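Long-range contacts in beta-1,3-glucanosyltransferase (Rhizomucor miehei CAU432, PDB 4WTP), which is a carbohydrate-active enzyme of glycoside hydrolase family 17, built on a (beta/alpha)8 barrel: residues P189-A199 and W226-V237; P218-W226 and V254-F264. All coordinates share one frame; numbering follows the deposited sequence. Where two conformers were deposited one is given.

Interaction 1. Residues P189-A199 and W226-V237; sequences PYWEGVTIDNA and WPSAGGNFQSSV
Ser-236 OG donates a 2.7 Å hydrogen bond to Val-194 O, approaching from above the carbonyl plane, 50° out of it. Chi1 of Ser-236 (-55°) swings OG toward the 189-199 loop, where it meets Val-194 O. One water grips Ile-196 N, Ser-235 O and Val-237 N, and a second joins Gly-193 O to Ser-235 N. Next to this bond lies an aromatic cluster around Trp-226. The Tyr-190 ring points its edge at one face of the indole in a T-shaped pair, planes at 85°, while Ile-196 CD1 sits over the opposite face, 3.8 Å from the six-membered-ring centroid. Pro-227 CG lies over a face of Tyr-190, 3.6 Å from that ring's centroid, a CH-pi contact. Trp-226 is further fixed by its NE1, which donates to Val-237 O at 2.9 Å. Trp-191 turns its edge toward the face of Phe-233, an offset edge-to-face pair with Trp-191 CE3 3.6 Å from Phe-233 CD2. The small hairpin of strands 232-233 and 236-237, with its type II' turn, lies against the loop leading into helix 196-212, while Tyr-246 of helix 240-256 meets both Pro-189 and Trp-226.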
loop_
_atom_site.group_PDB
_atom_site.type_symbol
_atom_site.label_atom_id
_atom_site.label_comp_id
_atom_site.label_asym_id
_atom_site.label_seq_id
_atom_site.Cartn_x
_atom_site.Cartn_y
_atom_site.Cartn_z
ATOM N N PRO A 189 13.991 1.937 -1.647
ATOM C CA PRO A 189 15.433 2.077 -1.757
ATOM C C PRO A 189 16.169 0.768 -2.119
ATOM O O PRO A 189 17.214 0.815 -2.791
ATOM C CB PRO A 189 15.816 2.618 -0.385
ATOM C CG PRO A 189 14.642 3.506 -0.030
ATOM C CD PRO A 189 13.445 2.738 -0.529
ATOM N N TYR A 190 15.664 -0.376 -1.675
ATOM C CA TYR A 190 16.233 -1.645 -2.039
ATOM C C TYR A 190 16.414 -1.785 -3.548
ATOM O O TYR A 190 17.449 -2.249 -4.048
ATOM C CB TYR A 190 15.328 -2.791 -1.532
ATOM C CG TYR A 190 15.917 -4.117 -1.890
ATOM C CD1 TYR A 190 16.852 -4.723 -1.030
ATOM C CD2 TYR A 190 15.599 -4.784 -3.071
ATOM C CE1 TYR A 190 17.454 -5.925 -1.368
ATOM C CE2 TYR A 190 16.195 -5.984 -3.399
ATOM C CZ TYR A 190 17.127 -6.562 -2.547
ATOM O OH TYR A 190 17.724 -7.752 -2.881
ATOM N N TRP A 191 15.383 -1.413 -4.292
ATOM C CA TRP A 191 15.445 -1.538 -5.744
ATOM C C TRP A 191 16.278 -0.444 -6.424
ATOM O O TRP A 191 16.490 -0.487 -7.648
ATOM C CB TRP A 191 14.017 -1.550 -6.318
ATOM C CG TRP A 191 13.214 -2.753 -5.942
ATOM C CD1 TRP A 191 11.996 -2.791 -5.283
ATOM C CD2 TRP A 191 13.547 -4.129 -6.224
ATOM N NE1 TRP A 191 11.561 -4.083 -5.138
ATOM C CE2 TRP A 191 12.454 -4.936 -5.702
ATOM C CE3 TRP A 191 14.592 -4.751 -6.864
ATOM C CZ2 TRP A 191 12.448 -6.307 -5.816
ATOM C CZ3 TRP A 191 14.590 -6.137 -6.966
ATOM C CH2 TRP A 191 13.536 -6.901 -6.458
ATOM N N GLU A 192 16.773 0.496 -5.630
ATOM C CA GLU A 192 17.666 1.552 -6.071
ATOM C C GLU A 192 19.113 1.207 -5.686
ATOM O O GLU A 192 20.038 1.974 -5.960
ATOM C CB GLU A 192 17.250 2.896 -5.471
ATOM C CG GLU A 192 15.783 3.276 -5.709
ATOM C CD GLU A 192 15.310 4.355 -4.723
ATOM O OE1 GLU A 192 16.068 5.327 -4.511
ATOM O OE2 GLU A 192 14.190 4.258 -4.129
ATOM N N GLY A 193 19.315 0.062 -5.031
ATOM C CA GLY A 193 20.677 -0.349 -4.680
ATOM C C GLY A 193 21.272 0.408 -3.505
ATOM O O GLY A 193 22.497 0.372 -3.304
ATOM N N VAL A 194 20.436 1.090 -2.720
ATOM C CA VAL A 194 20.882 1.865 -1.545
ATOM C C VAL A 194 21.242 0.918 -0.390
ATOM O O VAL A 194 20.468 0.011 -0.053
ATOM C CB VAL A 194 19.799 2.859 -1.122
ATOM C CG1 VAL A 194 20.196 3.634 0.132
ATOM C CG2 VAL A 194 19.504 3.821 -2.283
ATOM N N THR A 195 22.411 1.108 0.193
ATOM C CA THR A 195 22.827 0.247 1.303
ATOM C C THR A 195 21.885 0.469 2.490
ATOM O O THR A 195 21.375 1.573 2.701
ATOM C CB THR A 195 24.300 0.492 1.683
ATOM O OG1 THR A 195 24.761 -0.535 2.577
ATOM C CG2 THR A 195 24.490 1.867 2.332
ATOM N N ILE A 196 21.720 -0.572 3.301
ATOM C CA ILE A 196 20.718 -0.538 4.349
ATOM C C ILE A 196 20.823 0.677 5.300
ATOM O O ILE A 196 19.806 1.267 5.701
ATOM C CB ILE A 196 20.698 -1.879 5.116
ATOM C CG1 ILE A 196 19.594 -1.881 6.189
ATOM C CG2 ILE A 196 22.086 -2.244 5.695
ATOM C CD1 ILE A 196 18.167 -1.686 5.671
ATOM N N ASP A 197 22.036 1.064 5.689
ATOM C CA ASP A 197 22.185 2.142 6.668
ATOM C C ASP A 197 21.611 3.466 6.184
ATOM O O ASP A 197 21.259 4.346 6.989
ATOM C CB ASP A 197 23.665 2.332 7.039
ATOM C CG ASP A 197 24.214 1.212 7.856
ATOM O OD1 ASP A 197 23.443 0.353 8.301
ATOM O OD2 ASP A 197 25.443 1.222 8.079
ATOM N N ASN A 198 21.566 3.615 4.859
ATOM C CA ASN A 198 21.100 4.827 4.214
ATOM C C ASN A 198 19.646 4.728 3.689
ATOM O O ASN A 198 19.137 5.678 3.149
ATOM C CB ASN A 198 22.028 5.180 3.015
ATOM C CG ASN A 198 23.527 5.157 3.335
ATOM O OD1 ASN A 198 23.927 5.090 4.481
ATOM N ND2 ASN A 198 24.352 5.188 2.295
ATOM N N ALA A 199 18.997 3.584 3.844
ATOM C CA ALA A 199 17.762 3.334 3.115
ATOM C C ALA A 199 16.576 4.177 3.606
ATOM O O ALA A 199 15.872 4.804 2.780
ATOM C CB ALA A 199 17.450 1.860 3.154
ATOM N N TRP A 226 11.455 -4.044 2.667
ATOM C CA TRP A 226 12.808 -4.528 2.462
ATOM C C TRP A 226 12.744 -6.040 2.587
ATOM O O TRP A 226 12.159 -6.570 3.558
ATOM C CB TRP A 226 13.755 -3.956 3.529
ATOM C CG TRP A 226 15.198 -4.213 3.227
ATOM C CD1 TRP A 226 15.905 -5.406 3.402
ATOM C CD2 TRP A 226 16.130 -3.269 2.622
ATOM N NE1 TRP A 226 17.214 -5.219 3.002
ATOM C CE2 TRP A 226 17.404 -3.953 2.532
ATOM C CE3 TRP A 226 16.055 -1.945 2.223
ATOM C CZ2 TRP A 226 18.529 -3.337 2.025
ATOM C CZ3 TRP A 226 17.194 -1.353 1.681
ATOM C CH2 TRP A 226 18.409 -2.026 1.596
ATOM N N PRO A 227 13.389 -6.788 1.673
ATOM C CA PRO A 227 13.285 -8.248 1.696
ATOM C C PRO A 227 14.246 -8.912 2.675
ATOM O O PRO A 227 15.378 -8.464 2.918
ATOM C CB PRO A 227 13.633 -8.641 0.252
ATOM C CG PRO A 227 14.625 -7.602 -0.160
ATOM C CD PRO A 227 14.119 -6.322 0.486
ATOM N N SER A 228 13.786 -10.017 3.253
ATOM C CA SER A 228 14.632 -10.738 4.223
ATOM C C SER A 228 15.531 -11.825 3.617
ATOM O O SER A 228 16.366 -12.367 4.313
ATOM C CB SER A 228 13.778 -11.364 5.312
ATOM O OG SER A 228 12.854 -12.278 4.758
ATOM N N ALA A 229 15.328 -12.150 2.341
ATOM C CA ALA A 229 16.130 -13.191 1.663
ATOM C C ALA A 229 16.004 -13.009 0.180
ATOM O O ALA A 229 15.178 -12.212 -0.300
ATOM C CB ALA A 229 15.685 -14.598 2.076
ATOM N N GLY A 230 16.847 -13.727 -0.558
ATOM C CA GLY A 230 16.757 -13.747 -2.010
ATOM C C GLY A 230 17.923 -13.066 -2.702
ATOM O O GLY A 230 17.929 -12.894 -3.923
ATOM N N GLY A 231 18.917 -12.644 -1.939
ATOM C CA GLY A 231 20.155 -12.164 -2.519
ATOM C C GLY A 231 20.459 -10.721 -2.204
ATOM O O GLY A 231 20.492 -10.307 -1.047
ATOM N N ASN A 232 20.720 -9.928 -3.240
ATOM C CA ASN A 232 21.068 -8.524 -3.074
ATOM C C ASN A 232 20.725 -7.791 -4.383
ATOM O O ASN A 232 20.451 -8.431 -5.412
ATOM C CB ASN A 232 22.580 -8.381 -2.790
ATOM C CG ASN A 232 23.426 -8.812 -3.974
ATOM O OD1 ASN A 232 23.478 -9.997 -4.329
ATOM N ND2 ASN A 232 24.089 -7.856 -4.588
ATOM N N PHE A 233 20.649 -6.485 -4.301
ATOM C CA PHE A 233 20.494 -5.666 -5.487
ATOM C C PHE A 233 21.563 -4.601 -5.379
ATOM O O PHE A 233 21.423 -3.620 -4.642
ATOM C CB PHE A 233 19.089 -5.052 -5.556
ATOM C CG PHE A 233 18.767 -4.470 -6.900
ATOM C CD1 PHE A 233 19.208 -3.193 -7.258
ATOM C CD2 PHE A 233 18.013 -5.209 -7.814
ATOM C CE1 PHE A 233 18.892 -2.665 -8.508
ATOM C CE2 PHE A 233 17.681 -4.685 -9.056
ATOM C CZ PHE A 233 18.128 -3.419 -9.399
ATOM N N GLN A 234 22.688 -4.835 -6.065
ATOM C CA GLN A 234 23.888 -4.046 -5.842
ATOM C C GLN A 234 24.200 -3.992 -4.328
ATOM O O GLN A 234 24.254 -5.055 -3.723
ATOM C CB GLN A 234 23.784 -2.674 -6.494
ATOM C CG GLN A 234 23.676 -2.765 -8.012
ATOM C CD GLN A 234 22.917 -1.606 -8.625
ATOM O OE1 GLN A 234 22.805 -0.533 -8.029
ATOM N NE2 GLN A 234 22.394 -1.814 -9.832
ATOM N N SER A 235 24.281 -2.808 -3.729
ATOM C CA SER A 235 24.659 -2.700 -2.283
ATOM C C SER A 235 23.514 -3.026 -1.324
ATOM O O SER A 235 23.753 -3.110 -0.114
ATOM C CB SER A 235 25.162 -1.306 -1.933
ATOM O OG SER A 235 26.382 -1.026 -2.589
ATOM N N SER A 236 22.282 -3.181 -1.816
ATOM C CA SER A 236 21.125 -3.496 -0.978
ATOM C C SER A 236 21.129 -4.982 -0.751
ATOM O O SER A 236 20.922 -5.750 -1.656
ATOM C CB SER A 236 19.820 -3.042 -1.657
ATOM O OG SER A 236 19.862 -1.696 -1.988
ATOM N N VAL A 237 21.316 -5.404 0.505
ATOM C CA VAL A 237 21.414 -6.824 0.823
ATOM C C VAL A 237 20.127 -7.304 1.487
ATOM O O VAL A 237 19.662 -6.717 2.465
ATOM C CB VAL A 237 22.642 -7.107 1.729
ATOM C CG1 VAL A 237 22.695 -8.571 2.161
ATOM C CG2 VAL A 237 23.931 -6.665 1.039
HETATM O O HOH W 1 18.138 -9.730 -4.891
HETATM O O HOH W 2 24.800 -0.051 -4.814
HETATM O O HOH W 3 22.531 -3.332 2.334
#

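Interaction 2. Residues P218-W226 and V254-F264; sequences PVKISETGW and VKQRNIDLLYF. With EDO (1,2-ethanediol), chain B.
Ile-221 points its side chain at residues 254-264, its CB meeting Leu-261 CD1 at 3.7 Å. The CG2 branch, anti to the backbone N, presses on that methyl, with Ile-221 CG2 3.5 Å from Leu-261 CD1, a tight fit. On the other branch, Ile-221 CG1 lies 4.0 Å from Ile-259 CG2. At the tip, Ile-221 CD1 touches Ile-259 CG2 and, at 4.2 Å, Val-254 CG1 on the last turn of helix 240-256. A Schellman motif with Asn-258 at C-prime ends this helix and turns the chain back toward the sheet. Ile-221 bonds through both its N and its O to the chain of 254-264: its N donates to Asp-260 O at 2.9 Å, and its O receives Leu-262 N at 2.8 Å, both nearly straight. This parallel bridge joins strand 219-223 to the chain entering strand 262-263, the seventh and eighth strands, and closes the (beta/alpha)8 barrel; helix 240-256 is the helix of the connection between them. Farther along, Phe-264 N donates to Thr-224 O at 2.8 Å, and this oxygen also lies over a face of the Tyr-263 ring, whereas the buried Thr-224 N has no partner. A water links Trp-226 N, Tyr-263 OH and Phe-264 O. Toward the start of the strand, another bridges Val-219 O and Asp-260 N. There Lys-220 runs alongside Asp-260, and Lys-220 NZ forms a salt bridge with Asp-260 OD2, at 2.6 Å, on the anti lone pair of the carboxylate; a second deposited conformer of Lys-220 makes this bond less than certain.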
loop_
_atom_site.group_PDB
_atom_site.type_symbol
_atom_site.label_atom_id
_atom_site.label_comp_id
_atom_site.label_asym_id
_atom_site.label_seq_id
_atom_site.Cartn_x
_atom_site.Cartn_y
_atom_site.Cartn_z
ATOM N N PRO A 218 -1.923 16.752 1.375
ATOM C CA PRO A 218 -1.230 15.750 2.214
ATOM C C PRO A 218 -0.541 14.678 1.390
ATOM O O PRO A 218 -1.052 14.267 0.321
ATOM C CB PRO A 218 -2.358 15.148 3.042
ATOM C CG PRO A 218 -3.434 16.193 3.083
ATOM C CD PRO A 218 -3.349 16.860 1.717
ATOM N N VAL A 219 0.611 14.225 1.901
ATOM C CA VAL A 219 1.373 13.168 1.275
ATOM C C VAL A 219 1.537 12.006 2.254
ATOM O O VAL A 219 2.053 12.177 3.357
ATOM C CB VAL A 219 2.785 13.655 0.822
ATOM C CG1 VAL A 219 3.509 12.519 0.137
ATOM C CG2 VAL A 219 2.659 14.842 -0.149
ATOM N N LYS A 220 1.107 10.819 1.839
ATOM C CA LYS A 220 1.254 9.608 2.624
ATOM C C LYS A 220 2.164 8.656 1.850
ATOM O O LYS A 220 2.509 8.901 0.691
ATOM C CB LYS A 220 -0.125 8.978 2.882
ATOM C CG LYS A 220 -1.112 9.960 3.504
ATOM C CD LYS A 220 -2.416 9.296 3.913
ATOM C CE LYS A 220 -3.383 10.325 4.459
ATOM N NZ LYS A 220 -4.022 9.776 5.679
ATOM N N ILE A 221 2.562 7.572 2.500
ATOM C CA ILE A 221 3.400 6.549 1.845
ATOM C C ILE A 221 2.560 5.296 1.661
ATOM O O ILE A 221 2.142 4.682 2.640
ATOM C CB ILE A 221 4.709 6.304 2.619
ATOM C CG1 ILE A 221 5.519 7.612 2.706
ATOM C CG2 ILE A 221 5.521 5.192 1.962
ATOM C CD1 ILE A 221 6.788 7.502 3.532
ATOM N N SER A 222 2.312 4.899 0.416
ATOM C CA SER A 222 1.493 3.720 0.160
ATOM C C SER A 222 2.273 2.412 0.176
ATOM O O SER A 222 1.679 1.371 0.413
ATOM C CB SER A 222 0.740 3.868 -1.152
ATOM O OG SER A 222 1.587 4.495 -2.086
ATOM N N GLU A 223 3.581 2.470 -0.079
ATOM C CA GLU A 223 4.398 1.244 -0.042
ATOM C C GLU A 223 5.853 1.579 0.212
ATOM O O GLU A 223 6.440 2.450 -0.481
ATOM C CB GLU A 223 4.401 0.473 -1.378
ATOM C CG GLU A 223 3.118 -0.093 -1.912
ATOM C CD GLU A 223 3.297 -0.641 -3.304
ATOM O OE1 GLU A 223 4.390 -0.536 -3.873
ATOM O OE2 GLU A 223 2.332 -1.113 -3.879
ATOM N N THR A 224 6.459 0.828 1.142
ATOM C CA THR A 224 7.908 0.661 1.198
ATOM C C THR A 224 8.160 -0.565 2.073
ATOM O O THR A 224 7.312 -0.941 2.890
ATOM C CB THR A 224 8.642 1.882 1.766
ATOM O OG1 THR A 224 10.027 1.726 1.464
ATOM C CG2 THR A 224 8.506 1.969 3.291
ATOM N N GLY A 225 9.305 -1.200 1.866
ATOM C CA GLY A 225 9.658 -2.414 2.600
ATOM C C GLY A 225 11.023 -2.891 2.151
ATOM O O GLY A 225 11.665 -2.247 1.313
ATOM N N TRP A 226 11.455 -4.044 2.667
ATOM C CA TRP A 226 12.808 -4.528 2.462
ATOM C C TRP A 226 12.744 -6.040 2.587
ATOM O O TRP A 226 12.159 -6.570 3.558
ATOM C CB TRP A 226 13.755 -3.956 3.529
ATOM C CG TRP A 226 15.198 -4.213 3.227
ATOM C CD1 TRP A 226 15.905 -5.406 3.402
ATOM C CD2 TRP A 226 16.130 -3.269 2.622
ATOM N NE1 TRP A 226 17.214 -5.219 3.002
ATOM C CE2 TRP A 226 17.404 -3.953 2.532
ATOM C CE3 TRP A 226 16.055 -1.945 2.223
ATOM C CZ2 TRP A 226 18.529 -3.337 2.025
ATOM C CZ3 TRP A 226 17.194 -1.353 1.681
ATOM C CH2 TRP A 226 18.409 -2.026 1.596
ATOM N N VAL A 254 8.789 8.001 10.073
ATOM C CA VAL A 254 7.433 8.474 9.784
ATOM C C VAL A 254 6.749 8.945 11.074
ATOM O O VAL A 254 5.877 9.798 11.041
ATOM C CB VAL A 254 6.554 7.459 8.993
ATOM C CG1 VAL A 254 7.213 7.141 7.665
ATOM C CG2 VAL A 254 6.224 6.207 9.811
ATOM N N LYS A 255 7.147 8.374 12.213
ATOM C CA LYS A 255 6.628 8.842 13.501
ATOM C C LYS A 255 7.170 10.248 13.782
ATOM O O LYS A 255 6.409 11.139 14.185
ATOM C CB LYS A 255 7.006 7.852 14.614
ATOM C CG LYS A 255 6.374 8.245 15.936
ATOM C CD LYS A 255 6.947 7.441 17.080
ATOM C CE LYS A 255 6.556 5.982 16.972
ATOM N NZ LYS A 255 6.919 5.254 18.210
ATOM N N GLN A 256 8.459 10.464 13.546
ATOM C CA GLN A 256 9.079 11.752 13.803
ATOM C C GLN A 256 8.436 12.858 12.989
ATOM O O GLN A 256 8.278 13.974 13.466
ATOM C CB GLN A 256 10.589 11.702 13.510
ATOM C CG GLN A 256 11.392 10.888 14.515
ATOM C CD GLN A 256 12.871 10.892 14.194
ATOM O OE1 GLN A 256 13.243 11.036 13.037
ATOM N NE2 GLN A 256 13.719 10.770 15.213
ATOM N N ARG A 257 8.039 12.544 11.757
ATOM C CA ARG A 257 7.529 13.548 10.831
ATOM C C ARG A 257 6.018 13.506 10.670
ATOM O O ARG A 257 5.474 14.228 9.842
ATOM C CB ARG A 257 8.222 13.399 9.473
ATOM C CG ARG A 257 9.727 13.701 9.514
ATOM C CD ARG A 257 10.261 14.407 8.276
ATOM N NE ARG A 257 10.179 15.865 8.391
ATOM C CZ ARG A 257 9.420 16.653 7.631
ATOM N NH1 ARG A 257 8.656 16.149 6.662
ATOM N NH2 ARG A 257 9.429 17.967 7.833
ATOM N N ASN A 258 5.342 12.667 11.459
ATOM C CA ASN A 258 3.897 12.559 11.390
ATOM C C ASN A 258 3.383 12.191 9.983
ATOM O O ASN A 258 2.382 12.730 9.482
ATOM C CB ASN A 258 3.230 13.863 11.877
ATOM C CG ASN A 258 1.830 13.630 12.398
ATOM O OD1 ASN A 258 1.448 12.491 12.674
ATOM N ND2 ASN A 258 1.054 14.708 12.551
ATOM N N ILE A 259 4.053 11.225 9.350
ATOM C CA ILE A 259 3.661 10.756 8.047
ATOM C C ILE A 259 2.904 9.439 8.194
ATOM O O ILE A 259 3.358 8.569 8.948
ATOM C CB ILE A 259 4.914 10.536 7.192
ATOM C CG1 ILE A 259 5.678 11.854 6.997
ATOM C CG2 ILE A 259 4.565 9.893 5.863
ATOM C CD1 ILE A 259 7.060 11.635 6.459
ATOM N N ASP A 260 1.785 9.298 7.483
ATOM C CA ASP A 260 1.011 8.052 7.436
ATOM C C ASP A 260 1.637 7.084 6.422
ATOM O O ASP A 260 1.837 7.443 5.259
ATOM C CB ASP A 260 -0.467 8.307 7.065
ATOM C CG ASP A 260 -1.229 9.139 8.086
ATOM O OD1 ASP A 260 -0.799 9.232 9.254
ATOM O OD2 ASP A 260 -2.287 9.644 7.675
ATOM N N LEU A 261 1.933 5.873 6.898
ATOM C CA LEU A 261 2.628 4.864 6.117
ATOM C C LEU A 261 1.868 3.538 6.072
ATOM O O LEU A 261 1.461 3.024 7.128
ATOM C CB LEU A 261 4.006 4.605 6.749
ATOM C CG LEU A 261 4.722 3.311 6.345
ATOM C CD1 LEU A 261 5.138 3.419 4.898
ATOM C CD2 LEU A 261 5.910 3.050 7.263
ATOM N N LEU A 262 1.731 2.973 4.877
ATOM C CA LEU A 262 1.265 1.584 4.724
ATOM C C LEU A 262 2.507 0.744 4.433
ATOM O O LEU A 262 3.134 0.898 3.360
ATOM C CB LEU A 262 0.283 1.481 3.552
ATOM C CG LEU A 262 -0.979 2.334 3.702
ATOM C CD1 LEU A 262 -1.816 2.230 2.422
ATOM C CD2 LEU A 262 -1.762 1.953 4.967
ATOM N N TYR A 263 2.869 -0.108 5.382
ATOM C CA TYR A 263 4.096 -0.889 5.233
ATOM C C TYR A 263 3.893 -2.059 4.260
ATOM O O TYR A 263 2.821 -2.654 4.218
ATOM C CB TYR A 263 4.563 -1.383 6.607
ATOM C CG TYR A 263 5.970 -1.924 6.539
ATOM C CD1 TYR A 263 7.077 -1.066 6.547
ATOM C CD2 TYR A 263 6.199 -3.284 6.364
ATOM C CE1 TYR A 263 8.365 -1.546 6.398
ATOM C CE2 TYR A 263 7.488 -3.773 6.209
ATOM C CZ TYR A 263 8.554 -2.899 6.225
ATOM O OH TYR A 263 9.839 -3.360 6.020
ATOM N N PHE A 264 4.922 -2.371 3.478
ATOM C CA PHE A 264 4.853 -3.473 2.502
ATOM C C PHE A 264 5.781 -4.603 2.949
ATOM O O PHE A 264 6.996 -4.399 2.953
ATOM C CB PHE A 264 5.294 -2.966 1.110
ATOM C CG PHE A 264 5.065 -3.964 0.022
ATOM C CD1 PHE A 264 6.050 -4.917 -0.299
ATOM C CD2 PHE A 264 3.835 -4.016 -0.632
ATOM C CE1 PHE A 264 5.816 -5.874 -1.282
ATOM C CE2 PHE A 264 3.602 -4.973 -1.613
ATOM C CZ PHE A 264 4.588 -5.911 -1.934
HETATM C C1 EDO B . 6.083 0.582 18.038
HETATM O O1 EDO B . 7.331 0.684 18.712
HETATM C C2 EDO B . 5.203 1.747 18.461
HETATM O O2 EDO B . 5.450 2.893 17.635
HETATM O O HOH W 4 1.039 11.549 5.858
HETATM O O HOH W 5 9.372 -5.376 4.211
#

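How the interactions relate
The centres of interactions 1 and 2 lie about 18 Å apart, yet the two share Trp-226 and meet again where Pro-189 CD packs 4.1 Å from Thr-224 OG1. Their segments alternate along the chain: 189-199, 218-226, 226-237, 254-264. Helix 196-212 begins in the first segment and leads to strand 219-223; the chain then passes through the hairpin of strands 232-233 and 236-237 into helix 240-256 and on to strand 262-263. Interaction 2 lies in the barrel wall, its centre about 9 Å from the centre of the chain, while interaction 1 joins successive loops of the same barrel nearer the periphery, about 19 Å from that centre. Trp-226 carries the chain from one to the other.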